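Local coordinates for protein UTR4 (Saccharomyces cerevisiae, PDB 2G80) that probably catalyses the magnesium-dependent enolisation and dephosphorylation of 2,3-diketo-5-methylthiopentyl-1-phosphate to an acireductone in the methionine salvage pathway, at residues 216-221 / 241-246. Residues are numbered along the deposited sequence; the frame is centred on the assembly and turned at random.
Sequences ELDAAA and GQKYQV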
loop_
_atom_site.group_PDB
_atom_site.type_symbol
_atom_site.label_atom_id
_atom_site.label_comp_id
_atom_site.label_asym_id
_atom_site.label_seq_id
_atom_site.Cartn_x
_atom_site.Cartn_y
_atom_site.Cartn_z
ATOM N N GLU A 216 -5.869 -13.529 4.072
ATOM C CA GLU A 216 -6.497 -12.285 4.484
ATOM C C GLU A 216 -8.023 -12.459 4.386
ATOM O O GLU A 216 -8.743 -12.092 5.294
ATOM C CB GLU A 216 -6.031 -11.107 3.597
ATOM C CG GLU A 216 -4.524 -10.797 3.728
ATOM C CD GLU A 216 -4.053 -9.605 2.877
ATOM O OE1 GLU A 216 -4.877 -8.964 2.169
ATOM O OE2 GLU A 216 -2.838 -9.296 2.931
ATOM N N LEU A 217 -8.490 -13.009 3.268
ATOM C CA LEU A 217 -9.911 -13.232 3.022
ATOM C C LEU A 217 -10.504 -14.185 4.049
ATOM O O LEU A 217 -11.614 -13.941 4.517
ATOM C CB LEU A 217 -10.150 -13.741 1.593
ATOM C CG LEU A 217 -9.786 -12.849 0.382
ATOM C CD1 LEU A 217 -10.098 -13.616 -0.867
ATOM C CD2 LEU A 217 -10.511 -11.458 0.318
ATOM N N ASP A 218 -9.762 -15.240 4.410
ATOM C CA ASP A 218 -10.163 -16.194 5.462
ATOM C C ASP A 218 -10.352 -15.496 6.818
ATOM O O ASP A 218 -11.284 -15.810 7.541
ATOM C CB ASP A 218 -9.097 -17.280 5.691
ATOM C CG ASP A 218 -8.978 -18.291 4.563
ATOM O OD1 ASP A 218 -9.807 -18.341 3.647
ATOM O OD2 ASP A 218 -8.006 -19.066 4.601
ATOM N N ALA A 219 -9.421 -14.611 7.175
ATOM C CA ALA A 219 -9.489 -13.860 8.438
ATOM C C ALA A 219 -10.746 -12.975 8.467
ATOM O O ALA A 219 -11.485 -12.979 9.446
ATOM C CB ALA A 219 -8.232 -13.033 8.631
ATOM N N ALA A 220 -10.989 -12.280 7.360
ATOM C CA ALA A 220 -12.156 -11.407 7.162
ATOM C C ALA A 220 -13.469 -12.172 7.278
ATOM O O ALA A 220 -14.385 -11.729 7.981
ATOM C CB ALA A 220 -12.078 -10.701 5.801
ATOM N N ALA A 221 -13.527 -13.345 6.624
ATOM C CA ALA A 221 -14.701 -14.205 6.648
ATOM C C ALA A 221 -15.087 -14.705 8.057
ATOM O O ALA A 221 -16.251 -15.053 8.269
ATOM C CB ALA A 221 -14.536 -15.378 5.664
ATOM N N GLY A 241 -8.636 -25.878 -7.444
ATOM C CA GLY A 241 -9.534 -26.226 -6.335
ATOM C C GLY A 241 -9.430 -25.191 -5.231
ATOM O O GLY A 241 -8.588 -25.344 -4.330
ATOM N N GLN A 242 -10.246 -24.126 -5.322
ATOM C CA GLN A 242 -10.277 -23.054 -4.297
ATOM C C GLN A 242 -11.683 -22.413 -4.129
ATOM O O GLN A 242 -12.412 -22.179 -5.099
ATOM C CB GLN A 242 -9.146 -22.036 -4.517
ATOM C CG GLN A 242 -9.304 -21.058 -5.688
ATOM C CD GLN A 242 -10.176 -19.842 -5.382
ATOM O OE1 GLN A 242 -10.144 -19.303 -4.279
ATOM N NE2 GLN A 242 -10.948 -19.404 -6.365
ATOM N N LYS A 243 -12.022 -22.120 -2.876
ATOM C CA LYS A 243 -13.368 -21.668 -2.474
ATOM C C LYS A 243 -13.845 -20.257 -2.838
ATOM O O LYS A 243 -15.058 -20.026 -2.896
ATOM C CB LYS A 243 -13.547 -21.870 -0.953
ATOM C CG LYS A 243 -12.663 -20.998 -0.028
ATOM C CD LYS A 243 -12.806 -21.472 1.398
ATOM C CE LYS A 243 -12.166 -20.540 2.385
ATOM N NZ LYS A 243 -10.700 -20.413 2.153
ATOM N N TYR A 244 -12.924 -19.342 -3.126
ATOM C CA TYR A 244 -13.287 -17.937 -3.378
ATOM C C TYR A 244 -13.698 -17.579 -4.786
ATOM O O TYR A 244 -13.219 -18.179 -5.749
ATOM C CB TYR A 244 -12.157 -17.017 -2.931
ATOM C CG TYR A 244 -11.943 -17.071 -1.453
ATOM C CD1 TYR A 244 -12.932 -16.584 -0.601
ATOM C CD2 TYR A 244 -10.773 -17.609 -0.889
ATOM C CE1 TYR A 244 -12.791 -16.625 0.781
ATOM C CE2 TYR A 244 -10.596 -17.627 0.524
ATOM C CZ TYR A 244 -11.631 -17.117 1.343
ATOM O OH TYR A 244 -11.609 -17.100 2.714
ATOM N N GLN A 245 -14.613 -16.609 -4.891
ATOM C CA GLN A 245 -14.971 -16.069 -6.187
ATOM C C GLN A 245 -13.768 -15.230 -6.643
ATOM O O GLN A 245 -13.215 -14.458 -5.850
ATOM C CB GLN A 245 -16.252 -15.235 -6.164
ATOM C CG GLN A 245 -16.563 -14.679 -7.579
ATOM C CD GLN A 245 -18.032 -14.471 -7.900
ATOM O OE1 GLN A 245 -18.907 -14.488 -7.021
ATOM N NE2 GLN A 245 -18.311 -14.278 -9.195
ATOM N N VAL A 246 -13.353 -15.424 -7.893
ATOM C CA VAL A 246 -12.182 -14.739 -8.473
ATOM C C VAL A 246 -12.616 -13.546 -9.313
ATOM O O VAL A 246 -13.521 -13.682 -10.132
ATOM C CB VAL A 246 -11.339 -15.696 -9.354
ATOM C CG1 VAL A 246 -10.126 -14.969 -9.981
ATOM C CG2 VAL A 246 -10.869 -16.922 -8.523
#
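Asp218 OD1 accepts two hydrogen bonds from consecutive residues of the segment 241-246. Lys243 NZ lies 2.7 Å from Asp218 OD1, in a salt bridge that meets this oxygen on the syn side, 23° out of the carboxylate plane. The bend at the end of the lysine chain (chi4 -61°) sets NZ facing this oxygen. The other donor is Tyr244 OH, 2.4 Å from Asp218 OD1, a very short bond whose exact length is doubtful; OD1 lies at the ring's edge, in its plane, with the carboxylate turned 33° from the ring. The nearby ammonium would favour the charged form of Asp218.

The ring of Tyr244 is sandwiched. Leu217 CD1 sits over the centre of one face in a CH-pi contact, 4.0 Å from the centroid, and Leu217 CB reaches Tyr244 CZ at 3.7 Å. Over the centre of the opposite face lies Lys243 CG, so the lysine covers the ring with its aliphatic part and meets Asp218 with its amine. On the main-chain side of Tyr244, the Gln242 amide bridges its backbone: Gln242 OE1 accepts from Tyr244 N at 3.0 Å, and NE2 donates to Tyr244 O at 2.7 Å.

The side chain of Leu217 is about 9 Å from the bound magnesium ion. The contact joins helix 214-221, which follows strand 207-211 of the HAD-type parallel sheet, to the loop leading into edge strand 246-247. Leu217 and Tyr244 both touch Thr227 of strand 226-230, to which Gln245 is backbone-bonded at Leu229, while Glu216, Ala219 and Ala220 pack on Tyr193 of helix 190-200.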